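Local coordinates for nitrogenase molybdenum-iron protein alpha chain (Clostridium pasteurianum, PDB 4WES), which forms part of the nitrogenase complex, carrying the iron-molybdenum cofactor and sharing an [8Fe-7S] cluster with the beta chain in the ATP-driven reduction of dinitrogen to ammonia, at the interface of chains A and B and the interface of chains A and C. Sequence-based numbering; all coordinates share one arbitrary frame. Chains: chain A, Nitrogenase molybdenum-iron protein alpha chain; chain B/C, Nitrogenase molybdenum-iron protein beta chain.

Contact 1: the interface of chains A and B. Residues chain A 104-106, 130, 133-134; chain B 15-17, 375.
With CG anti to the backbone N (chi1 -169°), the ring of B:Phe375 meets the end of A:Met133, whose thioether chain bends at its last torsion (chi3 72°) to present the methyl. This is an alpha-beta interface between homologous members of the NifD/NifK family, and the side chains that meet here form an apolar cluster of aromatic rings, a thioether and branched aliphatic groups. The two side chains reach toward each other tip to tip, A:Met133 CE lying 3.5 Å from B:Phe375 CE2 and nearly as close to CZ. The phenyl ring is bordered on another side by A:Tyr104, with CE1 in the plane of the ring at its edge, 3.9 Å from B:Phe375 CD1. Over one face of the same ring sits CD1 of B:Ile17, from its own chain, which probably helps to fix how the ring is turned.

That CD1 methyl also meets the edge of the A:Phe134 ring, 3.9 Å from CZ, while A:Met133 CB covers one face of A:Phe134. B:Ile17 spreads its branches over different partners: CG1 lies 3.8 Å from A:Phe106 CD1, and CG2 turns to A:Tyr104 CD1. A:Phe106 runs alongside it, pointing the same way, and their backbones pass as an antiparallel beta bridge without a bond between their own N and O atoms, leaving apolar packing to hold the patch. Next to them, B:Leu15 reaches across to helix 120-134, its CD2 3.8 Å from A:Ala130 CA, and sets CD1 against A:Phe106 CB.

Contact 2: the interface of chains A and C. Residues chain A 511, 514-518; chain C 270, 296, 300, 303.
A mixed polar and apolar interface joins the C-terminal segment of the alpha chain, A:Ala511 to A:Pro518, to two helices of beta chain C, chiefly helix 290-305, adding to the contacts that hold the alpha2-beta2 tetramer together. C:Arg296 provides the polar part. Its chain is extended from CG to NE, and the turn at chi4 (-77°) sets the guanidinium so that it meets A:Met514 end-on. Both terminal nitrogens bond to one backbone carbonyl oxygen: NH1 lies 2.9 Å from A:Met514 O and NH2 3.0 Å from A:Met514 O. The oxygen lies nearly in the guanidinium plane, at its edge. NH1 approaches almost in line with the carbonyl bond (164° at the oxygen), whereas NH2 comes in more bent, within the carbonyl plane. A further bond from NH1 to A:Ile515 O is weak.

A:Pro517 closes one face of the guanidinium, with CA lying over its centre, 3.7 Å from C:Arg296 CZ, so the group is held both at its edge and from above. The double grip on one acceptor probably fixes its rotation.

Beside the arginine, C:Ile300 divides its branches between neighbours. CD1 packs 3.9 Å from A:Met514 CB, and CG2 lies 3.9 Å from A:Ile515 CG1. Further along, A:Ala511 CB meets C:Met303 CB at 4.0 Å.

C:Arg296, C:Ile300 and C:Met303 all belong to helix 290-305, with C:Val270 at the start of helix 270-284 nearby; the alpha chain lays its 3-10 helix 510-513, through A:Ala511, and the loop that follows against them.

Contact 1: the interface of chains A and B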
# COMPACT_ATOMS: atom_id res chain seq x y z
N TYR A 104 13.28 0.72 -22.82
CA TYR A 104 13.00 1.94 -23.54
C TYR A 104 12.17 1.67 -24.78
O TYR A 104 12.28 0.61 -25.36
CB TYR A 104 14.29 2.64 -24.02
CG TYR A 104 15.24 3.01 -22.93
CD1 TYR A 104 15.26 4.27 -22.38
CD2 TYR A 104 16.17 2.09 -22.44
CE1 TYR A 104 16.16 4.61 -21.38
CE2 TYR A 104 17.06 2.44 -21.44
CZ TYR A 104 17.07 3.70 -20.92
OH TYR A 104 17.97 4.00 -19.93
N VAL A 105 11.38 2.67 -25.21
CA VAL A 105 10.90 2.70 -26.60
C VAL A 105 11.26 4.04 -27.21
O VAL A 105 11.22 5.09 -26.55
CB VAL A 105 9.39 2.42 -26.73
CG1 VAL A 105 9.10 0.95 -26.46
CG2 VAL A 105 8.54 3.33 -25.86
N PHE A 106 11.55 3.97 -28.51
CA PHE A 106 12.05 5.11 -29.28
C PHE A 106 11.15 5.35 -30.47
O PHE A 106 10.79 4.41 -31.16
CB PHE A 106 13.45 4.78 -29.79
CG PHE A 106 14.45 4.49 -28.70
CD1 PHE A 106 15.01 5.52 -27.98
CD2 PHE A 106 14.80 3.20 -28.40
CE1 PHE A 106 15.92 5.23 -26.99
CE2 PHE A 106 15.74 2.91 -27.42
CZ PHE A 106 16.28 3.93 -26.70
N ALA A 130 19.59 9.52 -31.56
CA ALA A 130 19.80 8.19 -30.99
C ALA A 130 21.28 7.80 -31.01
O ALA A 130 21.80 7.24 -30.04
CB ALA A 130 18.99 7.16 -31.73
N MET A 133 23.35 9.98 -28.49
CA MET A 133 23.04 9.70 -27.10
C MET A 133 23.47 8.32 -26.66
O MET A 133 23.87 8.14 -25.51
CB MET A 133 21.53 9.85 -26.86
CG MET A 133 21.11 11.29 -26.94
SD MET A 133 19.33 11.53 -26.81
CE MET A 133 19.10 11.18 -25.08
N PHE A 134 23.34 7.33 -27.55
CA PHE A 134 23.40 5.92 -27.11
C PHE A 134 24.51 5.10 -27.72
O PHE A 134 24.83 4.04 -27.19
CB PHE A 134 22.04 5.25 -27.36
CG PHE A 134 20.92 5.93 -26.64
CD1 PHE A 134 20.92 6.01 -25.26
CD2 PHE A 134 19.90 6.52 -27.33
CE1 PHE A 134 19.91 6.68 -24.59
CE2 PHE A 134 18.89 7.19 -26.67
CZ PHE A 134 18.90 7.27 -25.30
N LEU B 15 13.79 12.75 -31.28
CA LEU B 15 13.62 11.39 -30.76
C LEU B 15 12.81 11.42 -29.47
O LEU B 15 13.22 12.00 -28.48
CB LEU B 15 15.01 10.83 -30.46
CG LEU B 15 15.05 9.40 -29.99
CD1 LEU B 15 14.68 8.41 -31.08
CD2 LEU B 15 16.45 9.07 -29.46
N ARG B 16 11.64 10.78 -29.52
CA ARG B 16 10.76 10.64 -28.36
C ARG B 16 11.12 9.32 -27.67
O ARG B 16 11.24 8.29 -28.33
CB ARG B 16 9.33 10.65 -28.85
CG ARG B 16 8.26 10.43 -27.79
CD ARG B 16 8.22 11.47 -26.71
NE ARG B 16 7.88 12.78 -27.26
CZ ARG B 16 8.23 13.94 -26.72
NH1 ARG B 16 9.00 14.00 -25.65
NH2 ARG B 16 7.82 15.08 -27.28
N ILE B 17 11.26 9.37 -26.35
CA ILE B 17 11.69 8.21 -25.59
C ILE B 17 10.73 8.05 -24.41
O ILE B 17 10.55 8.97 -23.64
CB ILE B 17 13.14 8.37 -25.04
CG1 ILE B 17 14.13 8.77 -26.14
CG2 ILE B 17 13.55 7.10 -24.33
CD1 ILE B 17 15.51 9.14 -25.61
N PHE B 375 11.83 9.91 -19.97
CA PHE B 375 13.29 10.07 -20.05
C PHE B 375 13.69 11.43 -19.52
O PHE B 375 14.64 11.52 -18.71
CB PHE B 375 13.73 9.82 -21.50
CG PHE B 375 15.22 9.68 -21.69
CD1 PHE B 375 15.82 8.44 -21.76
CD2 PHE B 375 16.02 10.79 -21.86
CE1 PHE B 375 17.17 8.30 -22.00
CE2 PHE B 375 17.38 10.65 -22.08
CZ PHE B 375 17.95 9.40 -22.17

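Contact 2: the interface of chains A and C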
# COMPACT_ATOMS: atom_id res chain seq x y z
N ALA A 511 -12.08 -19.79 -5.77
CA ALA A 511 -13.16 -18.88 -6.15
C ALA A 511 -14.00 -19.38 -7.32
O ALA A 511 -15.13 -18.93 -7.49
CB ALA A 511 -12.61 -17.49 -6.44
N MET A 514 -17.28 -20.42 -6.11
CA MET A 514 -17.97 -19.45 -5.28
C MET A 514 -18.74 -18.43 -6.10
O MET A 514 -19.29 -17.48 -5.55
CB MET A 514 -16.99 -18.71 -4.40
CG MET A 514 -16.22 -19.58 -3.45
SD MET A 514 -14.92 -18.63 -2.65
CE MET A 514 -14.01 -19.95 -1.94
N ILE A 515 -18.81 -18.63 -7.41
CA ILE A 515 -19.37 -17.62 -8.29
C ILE A 515 -20.87 -17.39 -8.05
O ILE A 515 -21.32 -16.25 -8.07
CB ILE A 515 -19.07 -18.00 -9.74
CG1 ILE A 515 -17.57 -17.85 -10.02
CG2 ILE A 515 -19.88 -17.17 -10.72
CD1 ILE A 515 -17.09 -18.34 -11.35
N THR A 516 -21.64 -18.43 -7.80
CA THR A 516 -23.09 -18.26 -7.58
C THR A 516 -23.32 -17.84 -6.14
O THR A 516 -22.90 -18.55 -5.23
CB THR A 516 -23.84 -19.56 -7.86
OG1 THR A 516 -23.56 -19.98 -9.19
CG2 THR A 516 -25.34 -19.42 -7.66
N PRO A 517 -24.04 -16.73 -5.93
CA PRO A 517 -24.32 -16.29 -4.56
C PRO A 517 -25.37 -17.17 -3.90
O PRO A 517 -26.18 -17.81 -4.59
CB PRO A 517 -24.85 -14.88 -4.76
CG PRO A 517 -25.46 -14.89 -6.11
CD PRO A 517 -24.59 -15.79 -6.92
N PRO A 518 -25.38 -17.20 -2.56
CA PRO A 518 -26.26 -18.16 -1.88
C PRO A 518 -27.73 -17.79 -1.94
O PRO A 518 -28.57 -18.62 -1.57
CB PRO A 518 -25.75 -18.15 -0.44
CG PRO A 518 -25.07 -16.83 -0.32
CD PRO A 518 -24.43 -16.58 -1.64
N VAL C 270 -15.73 -14.07 1.82
CA VAL C 270 -16.87 -14.46 1.00
C VAL C 270 -17.95 -15.12 1.87
O VAL C 270 -19.07 -14.59 1.99
CB VAL C 270 -16.47 -15.40 -0.16
CG1 VAL C 270 -17.71 -15.76 -0.98
CG2 VAL C 270 -15.40 -14.76 -1.03
N ARG C 296 -20.36 -8.28 -4.45
CA ARG C 296 -19.89 -9.63 -4.28
C ARG C 296 -19.22 -10.13 -5.55
O ARG C 296 -18.17 -10.77 -5.49
CB ARG C 296 -21.04 -10.57 -3.87
CG ARG C 296 -20.57 -11.98 -3.64
CD ARG C 296 -21.78 -12.89 -3.33
NE ARG C 296 -21.37 -14.22 -2.87
CZ ARG C 296 -20.93 -15.20 -3.64
NH1 ARG C 296 -20.87 -15.07 -4.96
NH2 ARG C 296 -20.51 -16.31 -3.07
N ILE C 300 -15.45 -11.56 -6.22
CA ILE C 300 -15.11 -12.81 -6.87
C ILE C 300 -14.22 -12.54 -8.10
O ILE C 300 -13.23 -13.26 -8.33
CB ILE C 300 -16.38 -13.58 -7.25
CG1 ILE C 300 -17.19 -14.00 -6.02
CG2 ILE C 300 -16.04 -14.77 -8.14
CD1 ILE C 300 -16.45 -14.91 -5.05
N MET C 303 -10.73 -11.92 -6.82
CA MET C 303 -10.13 -13.13 -6.33
C MET C 303 -9.62 -14.00 -7.47
O MET C 303 -8.53 -14.61 -7.38
CB MET C 303 -11.13 -13.94 -5.48
CG MET C 303 -11.49 -13.20 -4.20
SD MET C 303 -12.81 -14.00 -3.27
CE MET C 303 -12.03 -15.53 -2.69

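The C-alpha centres of contact 1 and contact 2 are about 46 Å apart, and the two share no residue or secondary-structure element. Chain A takes part in both, but its partners are different copies of the beta chain. Contact 1 uses strand 106-107 with the loop before it and helix 120-134; contact 2 uses 3-10 helix 510-513 and the loop after it, near the C-terminus. The beta residues differ too, strand 16-17 with the loop before it and helix 374-383 in contact 1, helices 270-284 and 290-305 in contact 2. One alpha chain thereby bridges both beta chains, which probably helps to tie the tetramer's two halves together.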